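Local coordinates for putative epoxide hydrolase protein (Klebsiella pneumoniae subsp. pneumoniae, PDB 5BOV) that is a putative epoxide hydrolase of the alpha/beta hydrolase fold, possibly with monoacylglycerol lipase activity, though its substrate is not established, at residues Leu95-Asn100 and Pro124-Ser129; Ala87-Ile92 and Asp117-Leu122. All coordinates share one frame; numbering follows the deposited sequence.

Contact 1: Leu95-Asn100 and Pro124-Ser129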
# COMPACT_ATOMS: atom_id res chain seq x y z
N LEU A 95 3.44 11.67 8.55
CA LEU A 95 3.09 12.56 7.40
C LEU A 95 1.85 13.36 7.73
O LEU A 95 1.79 14.59 7.44
CB LEU A 95 2.83 11.71 6.13
CG LEU A 95 2.41 12.42 4.89
CD1 LEU A 95 3.48 13.39 4.41
CD2 LEU A 95 2.06 11.41 3.79
N MSE A 96 0.84 12.72 8.30
CA MSE A 96 -0.43 13.41 8.66
C MSE A 96 -0.12 14.51 9.64
O MSE A 96 -0.57 15.68 9.48
CB MSE A 96 -1.45 12.41 9.22
CG MSE A 96 -2.07 11.57 8.08
SE MSE A 96 -3.23 10.23 8.90
CE MSE A 96 -4.65 11.47 9.17
N ASP A 97 0.65 14.18 10.68
CA ASP A 97 1.07 15.19 11.61
C ASP A 97 1.82 16.37 10.96
O ASP A 97 1.53 17.57 11.27
CB ASP A 97 1.93 14.64 12.75
CG ASP A 97 1.20 13.65 13.64
OD1 ASP A 97 -0.06 13.66 13.71
OD2 ASP A 97 1.93 12.91 14.37
N ALA A 98 2.77 16.07 10.08
CA ALA A 98 3.57 17.09 9.46
C ALA A 98 2.72 18.03 8.58
O ALA A 98 3.02 19.23 8.40
CB ALA A 98 4.71 16.49 8.65
N LEU A 99 1.67 17.48 7.97
CA LEU A 99 0.71 18.23 7.18
C LEU A 99 -0.43 18.87 7.97
O LEU A 99 -1.31 19.50 7.38
CB LEU A 99 0.10 17.34 6.05
CG LEU A 99 1.12 16.82 5.00
CD1 LEU A 99 0.47 15.76 4.09
CD2 LEU A 99 1.67 17.98 4.15
N ASN A 100 -0.45 18.67 9.26
CA ASN A 100 -1.54 19.16 10.11
C ASN A 100 -2.92 18.61 9.73
O ASN A 100 -3.94 19.31 9.77
CB ASN A 100 -1.56 20.70 10.20
CG ASN A 100 -0.30 21.23 10.81
OD1 ASN A 100 0.14 20.73 11.85
ND2 ASN A 100 0.37 22.15 10.13
N PRO A 124 -7.59 4.74 15.15
CA PRO A 124 -8.85 4.93 14.45
C PRO A 124 -9.34 6.41 14.39
O PRO A 124 -10.02 6.79 13.43
CB PRO A 124 -9.83 4.09 15.23
CG PRO A 124 -9.19 3.89 16.58
CD PRO A 124 -7.75 3.79 16.27
N GLN A 125 -8.99 7.22 15.40
CA GLN A 125 -9.44 8.62 15.39
C GLN A 125 -8.86 9.39 14.18
O GLN A 125 -9.41 10.43 13.80
CB GLN A 125 -9.04 9.39 16.67
CG GLN A 125 -9.77 8.89 17.85
CD GLN A 125 -9.35 9.59 19.18
OE1 GLN A 125 -8.97 10.78 19.23
NE2 GLN A 125 -9.43 8.84 20.25
N ARG A 126 -7.78 8.89 13.60
CA ARG A 126 -7.14 9.56 12.46
C ARG A 126 -7.75 9.13 11.13
O ARG A 126 -7.41 9.67 10.07
CB ARG A 126 -5.66 9.22 12.39
CG ARG A 126 -4.80 9.53 13.63
CD ARG A 126 -4.92 10.92 14.16
NE ARG A 126 -4.32 11.95 13.33
CZ ARG A 126 -3.05 12.35 13.36
NH1 ARG A 126 -2.13 11.77 14.12
NH2 ARG A 126 -2.68 13.33 12.52
N VAL A 127 -8.61 8.11 11.15
CA VAL A 127 -9.13 7.51 9.90
C VAL A 127 -10.64 7.68 9.81
O VAL A 127 -11.44 7.07 10.54
CB VAL A 127 -8.74 6.03 9.73
CG1 VAL A 127 -9.22 5.53 8.36
CG2 VAL A 127 -7.25 5.87 9.87
N LYS A 128 -11.09 8.58 8.94
CA LYS A 128 -12.52 8.79 8.76
C LYS A 128 -13.23 7.57 8.15
O LYS A 128 -14.32 7.19 8.59
CB LYS A 128 -12.75 10.09 7.94
CG LYS A 128 -14.17 10.43 7.70
CD LYS A 128 -14.26 11.77 6.91
CE LYS A 128 -15.70 12.16 6.83
NZ LYS A 128 -16.46 11.36 5.86
N SER A 129 -12.68 7.04 7.06
CA SER A 129 -13.18 5.84 6.43
C SER A 129 -12.01 5.24 5.67
O SER A 129 -10.97 5.89 5.50
CB SER A 129 -14.30 6.14 5.49
OG SER A 129 -13.87 6.91 4.34
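The backbones come nearest at M96 and R126, with 8.6 Å between M96 CA and R126 CA, so long side chains carry the contact between the end of helix 85-98 and the 3-10 turn 124-126 leading into strand 127-133. R126 bends at chi2 (-52°) and chi3 (-70°), which brings its guanidinium up to the last turn of the helix. There it makes a salt bridge with D97, gripping one oxygen end-on with two nitrogens. R126 NH1 donates to D97 OD1 at 2.8 Å, on the syn side but tilted out of the carboxylate plane. R126 NH2 donates to D97 OD1 at 2.9 Å, nearly in line with the C-O bond. Both bonds are bent, and the carboxylate and guanidinium planes lie only 13° apart. M96, a selenomethionine, runs past R126 in the opposite direction. Its CE rests 3.4 Å from R126 O, and its CB lies 3.6 Å from R126 NH2. The guanidinium has further work: NE bonds to R102 O and NH2 to I101 O. These carbonyls lie in the loop after the Schellman motif at N100. With all three nitrogens of R126 engaged, its rotation is probably well fixed. The exposed position of D97 suggests a solvent-screened salt bridge, joining the helix end and the loop before strand 104-108 to the turn that leads into strand 127-133.

Contact 2: Ala87-Ile92 and Asp117-Leu122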
# COMPACT_ATOMS: atom_id res chain seq x y z
N ALA A 87 6.11 0.06 10.62
CA ALA A 87 7.01 1.16 10.28
C ALA A 87 6.36 2.04 9.22
O ALA A 87 6.40 3.28 9.32
CB ALA A 87 8.38 0.65 9.86
N MSE A 88 5.71 1.44 8.22
CA MSE A 88 5.05 2.19 7.19
C MSE A 88 3.83 2.89 7.72
O MSE A 88 3.56 4.02 7.31
CB MSE A 88 4.69 1.30 6.00
CG MSE A 88 5.98 0.68 5.44
SE MSE A 88 5.54 -0.36 3.85
CE MSE A 88 7.15 -1.52 3.88
N ALA A 89 3.07 2.25 8.61
CA ALA A 89 1.94 2.90 9.25
C ALA A 89 2.40 4.14 10.04
O ALA A 89 1.81 5.23 9.93
CB ALA A 89 1.20 1.93 10.14
N ALA A 90 3.49 3.98 10.81
CA ALA A 90 4.04 5.11 11.55
C ALA A 90 4.44 6.25 10.62
O ALA A 90 4.19 7.42 10.94
CB ALA A 90 5.23 4.67 12.39
N ASP A 91 5.01 5.92 9.43
CA ASP A 91 5.42 6.91 8.46
C ASP A 91 4.17 7.77 8.05
O ASP A 91 4.24 9.01 7.91
CB ASP A 91 5.93 6.30 7.17
CG ASP A 91 7.25 5.53 7.29
OD1 ASP A 91 8.07 5.89 8.20
OD2 ASP A 91 7.46 4.66 6.42
N ILE A 92 3.05 7.11 7.84
CA ILE A 92 1.85 7.81 7.41
C ILE A 92 1.29 8.72 8.48
O ILE A 92 0.82 9.85 8.21
CB ILE A 92 0.78 6.84 6.79
CG1 ILE A 92 1.36 6.13 5.57
CG2 ILE A 92 -0.52 7.57 6.48
CD1 ILE A 92 2.07 6.99 4.53
N ASP A 117 -4.85 -0.25 6.78
CA ASP A 117 -5.48 -1.11 7.71
C ASP A 117 -4.86 -0.85 9.14
O ASP A 117 -5.61 -0.76 10.13
CB ASP A 117 -5.34 -2.56 7.40
CG ASP A 117 -6.11 -3.01 6.17
OD1 ASP A 117 -6.88 -2.22 5.58
OD2 ASP A 117 -5.79 -4.13 5.75
N ILE A 118 -3.53 -0.84 9.22
CA ILE A 118 -2.86 -0.64 10.47
C ILE A 118 -3.18 0.74 11.06
O ILE A 118 -3.44 0.82 12.29
CB ILE A 118 -1.34 -0.85 10.34
CG1 ILE A 118 -1.06 -2.29 10.04
CG2 ILE A 118 -0.59 -0.41 11.64
CD1 ILE A 118 0.36 -2.56 9.56
N VAL A 119 -3.14 1.79 10.26
CA VAL A 119 -3.49 3.11 10.77
C VAL A 119 -4.89 3.09 11.34
O VAL A 119 -5.15 3.61 12.45
CB VAL A 119 -3.32 4.23 9.75
CG1 VAL A 119 -3.62 5.54 10.33
CG2 VAL A 119 -1.88 4.22 9.29
N ALA A 120 -5.85 2.47 10.63
CA ALA A 120 -7.18 2.42 11.09
C ALA A 120 -7.35 1.61 12.36
O ALA A 120 -8.21 1.93 13.19
CB ALA A 120 -8.08 1.88 9.96
N ALA A 121 -6.61 0.52 12.49
CA ALA A 121 -6.73 -0.31 13.68
C ALA A 121 -6.08 0.31 14.92
O ALA A 121 -6.61 0.20 16.07
CB ALA A 121 -6.12 -1.67 13.37
N LEU A 122 -4.93 0.92 14.75
CA LEU A 122 -4.19 1.43 15.92
C LEU A 122 -4.47 2.87 16.25
O LEU A 122 -4.41 3.25 17.45
CB LEU A 122 -2.68 1.26 15.73
CG LEU A 122 -2.17 -0.17 15.48
CD1 LEU A 122 -0.66 -0.17 15.43
CD2 LEU A 122 -2.65 -1.17 16.50
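A89, I118 and V119 meet without any flat side-chain group, so there is no ring face or edge to fill. The carboxylates of the two segments turn elsewhere: D91 to R67, and D117 to S132 OG and L137 N. What meets between these two segments is mainly aliphatic. The axes of segments 87-92 and 117-122 cross at -74° and come within 9.1 Å. A89 sits at the crossing, and its CA is 5.6 Å from V119 CA. With only a methyl for a side chain, A89 lets the backbones come this near. Its CB points at the second helix and presses on I118, where A89 CB and I118 CG2 are 3.3 Å apart, tighter than usual for two carbons. The I118 branch that touches is the one anti to the backbone N. V119 meets the same methyl from the next position along its helix, with V119 CG2 at 3.9 Å from A89 CB. That branch also lies 3.9 Å from A89 O, so it touches the backbone as well as the methyl. The chi1 of V119 (-178°) turns CG2 to A89 and CG1 toward strand 127-133. I92, one turn after A89, adds a looser touch: its CB is 4.5 Å from V119 CG2, while the rest of its side chain runs off toward P64 and T115. Helix 111-122 follows strand 104-108 through a GxDxG turn that fits the nucleophile elbow of alpha/beta hydrolases. The two helices probably correspond to B and C of that fold. All four touching residues are buried. The contact therefore rests on shape and exclusion of water, with no polar side-chain group bonding across it.

Both contacts use helix 85-98, and their centres are about 10 Å apart. Contact 2 takes its middle and is wholly buried. Contact 1 takes its C-terminal end and is only partly buried. Their other halves follow each other in the chain: helix 111-122 serves contact 2, and the turn into strand 127-133 serves contact 1. V127 joins them directly, its CG2 lying 3.7 Å from both V119 CG1 and A120 CA. The chemistry changes with depth. Small aliphatic groups pack helix on helix inside, while a charged pair bridges a wider backbone gap near the surface, with one selenomethionine packed alongside.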